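Local atomic coordinates of endonuclease PI-MtuI (Mycobacterium tuberculosis, PDB entry 2IMZ), a protein that probably carries out protein splicing as the splicing domain of the RecA intein, excising itself from a precursor and joining the flanking segments. Residues D55-R60 / R82-L87. The protein carries 1 engineered substitution. Numbering follows the deposited sequence.
Sequences DVIGLR and RAAGEL
I57 and L59 reach A84 and L87 through differently turned side chains. In I57, CG1 stands between the backbone N and the carbonyl carbon (chi1 54°); with chi2 at 81°, this directs CD1 to the short 3-10 turn at A84-E86. L59 instead has CG anti to its carbonyl carbon (chi1 -56°), and its CD1 branch does the touching.

The methyl of A84 is met by both strand residues. I57 CD1 lies 4.1 Å from A84 CB, and L59 CD1 lies 4.3 Å from that same A84 CB. Both terminal methyls also lie against A84 O, at 4.1 Å from I57 CD1 and 4.2 Å from L59 CD1. The tip of L59 meets L87 from the side, CD1 to CD1 at 3.8 Å. The two leucine side chains cross at about a right angle, and CD1 against CD1 is the close contact between them. No hydrogen bond joins the two segments. The contact is apolar and mostly buried.

The turn holds its own shape. E86 N donates to A83 O at 2.9 Å, and L87 N donates to A84 O at 3.1 Å. Within this turn A84 and L87 both point their CB toward the strand. On its other branch, L87 CD2 lies 3.5 Å above the R82 guanidinium plane, over its centre.

V75 touches both A84 and L87, and I137 of the long strand 134-153 also touches L87. Strand 54-61 is hydrogen-bonded to strand 66-69 through I57 and L59, and to strand 134-153 through V56, G58 and R60. The contact therefore packs a turn that follows the small 74-77/80-83 hairpin against one strand of the large curled antiparallel sheet, as expected for the all-beta splicing fold of inteins, the Hint fold.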
loop_
_atom_site.group_PDB
_atom_site.type_symbol
_atom_site.label_atom_id
_atom_site.label_comp_id
_atom_site.label_asym_id
_atom_site.label_seq_id
_atom_site.Cartn_x
_atom_site.Cartn_y
_atom_site.Cartn_z
ATOM N N ASP A 55 17.261 -4.010 -0.625
ATOM C CA ASP A 55 17.887 -3.903 0.686
ATOM C C ASP A 55 16.781 -3.969 1.729
ATOM O O ASP A 55 15.775 -3.270 1.617
ATOM C CB ASP A 55 18.629 -2.571 0.843
ATOM C CG ASP A 55 19.756 -2.407 -0.148
ATOM O OD1 ASP A 55 20.544 -3.356 -0.310
ATOM O OD2 ASP A 55 19.858 -1.321 -0.757
ATOM N N VAL A 56 16.969 -4.808 2.740
ATOM C CA VAL A 56 15.979 -4.934 3.803
ATOM C C VAL A 56 16.652 -4.833 5.159
ATOM O O VAL A 56 17.801 -5.244 5.321
ATOM C CB VAL A 56 15.241 -6.288 3.748
ATOM C CG1 VAL A 56 14.385 -6.369 2.502
ATOM C CG2 VAL A 56 16.252 -7.433 3.783
ATOM N N ILE A 57 15.935 -4.273 6.126
ATOM C CA ILE A 57 16.454 -4.164 7.479
ATOM C C ILE A 57 15.615 -5.096 8.346
ATOM O O ILE A 57 14.561 -5.564 7.911
ATOM C CB ILE A 57 16.403 -2.702 8.005
ATOM C CG1 ILE A 57 14.997 -2.111 7.878
ATOM C CG2 ILE A 57 17.412 -1.859 7.240
ATOM C CD1 ILE A 57 14.056 -2.510 8.996
ATOM N N GLY A 58 16.086 -5.378 9.555
ATOM C CA GLY A 58 15.361 -6.288 10.423
ATOM C C GLY A 58 14.923 -5.726 11.756
ATOM O O GLY A 58 15.635 -4.944 12.392
ATOM N N LEU A 59 13.734 -6.135 12.185
ATOM C CA LEU A 59 13.182 -5.694 13.455
ATOM C C LEU A 59 12.776 -6.914 14.263
ATOM O O LEU A 59 11.807 -7.592 13.916
ATOM C CB LEU A 59 11.955 -4.804 13.221
ATOM C CG LEU A 59 12.160 -3.569 12.332
ATOM C CD1 LEU A 59 10.827 -2.860 12.127
ATOM C CD2 LEU A 59 13.172 -2.631 12.975
ATOM N N ARG A 60 13.528 -7.218 15.322
ATOM C CA ARG A 60 13.173 -8.351 16.167
ATOM C C ARG A 60 12.170 -7.808 17.168
ATOM O O ARG A 60 12.457 -6.870 17.909
ATOM C CB ARG A 60 14.391 -8.929 16.897
ATOM C CG ARG A 60 14.060 -10.221 17.645
ATOM C CD ARG A 60 15.317 -11.007 18.002
ATOM N NE ARG A 60 16.206 -10.248 18.877
ATOM C CZ ARG A 60 16.019 -10.079 20.181
ATOM N NH1 ARG A 60 14.967 -10.619 20.784
ATOM N NH2 ARG A 60 16.884 -9.359 20.885
ATOM N N ARG A 82 4.324 4.155 9.946
ATOM C CA ARG A 82 5.699 4.617 10.028
ATOM C C ARG A 82 6.576 3.707 9.185
ATOM O O ARG A 82 6.357 2.495 9.135
ATOM C CB ARG A 82 6.186 4.595 11.480
ATOM C CG ARG A 82 5.409 5.509 12.411
ATOM C CD ARG A 82 6.002 5.487 13.807
ATOM N NE ARG A 82 7.382 5.956 13.801
ATOM C CZ ARG A 82 8.201 5.888 14.844
ATOM N NH1 ARG A 82 7.781 5.366 15.990
ATOM N NH2 ARG A 82 9.444 6.337 14.740
ATOM N N ALA A 83 7.563 4.294 8.519
ATOM C CA ALA A 83 8.480 3.526 7.689
ATOM C C ALA A 83 9.327 2.636 8.597
ATOM O O ALA A 83 9.855 3.091 9.610
ATOM C CB ALA A 83 9.372 4.466 6.886
ATOM N N ALA A 84 9.456 1.367 8.230
ATOM C CA ALA A 84 10.222 0.422 9.032
ATOM C C ALA A 84 11.611 0.955 9.376
ATOM O O ALA A 84 12.077 0.800 10.503
ATOM C CB ALA A 84 10.339 -0.905 8.296
ATOM N N GLY A 85 12.254 1.593 8.404
ATOM C CA GLY A 85 13.593 2.124 8.609
ATOM C C GLY A 85 13.721 3.238 9.633
ATOM O O GLY A 85 14.835 3.613 10.003
ATOM N N GLU A 86 12.592 3.767 10.095
ATOM C CA GLU A 86 12.600 4.843 11.079
ATOM C C GLU A 86 12.337 4.342 12.496
ATOM O O GLU A 86 12.473 5.089 13.465
ATOM C CB GLU A 86 11.564 5.897 10.698
ATOM C CG GLU A 86 11.890 6.602 9.389
ATOM C CD GLU A 86 10.758 7.479 8.899
ATOM O OE1 GLU A 86 10.297 8.344 9.672
ATOM O OE2 GLU A 86 10.335 7.304 7.735
ATOM N N LEU A 87 11.965 3.071 12.613
ATOM C CA LEU A 87 11.686 2.487 13.918
ATOM C C LEU A 87 12.969 2.150 14.668
ATOM O O LEU A 87 13.978 1.773 14.071
ATOM C CB LEU A 87 10.823 1.237 13.758
ATOM C CG LEU A 87 9.474 1.526 13.097
ATOM C CD1 LEU A 87 8.710 0.230 12.899
ATOM C CD2 LEU A 87 8.678 2.494 13.959
#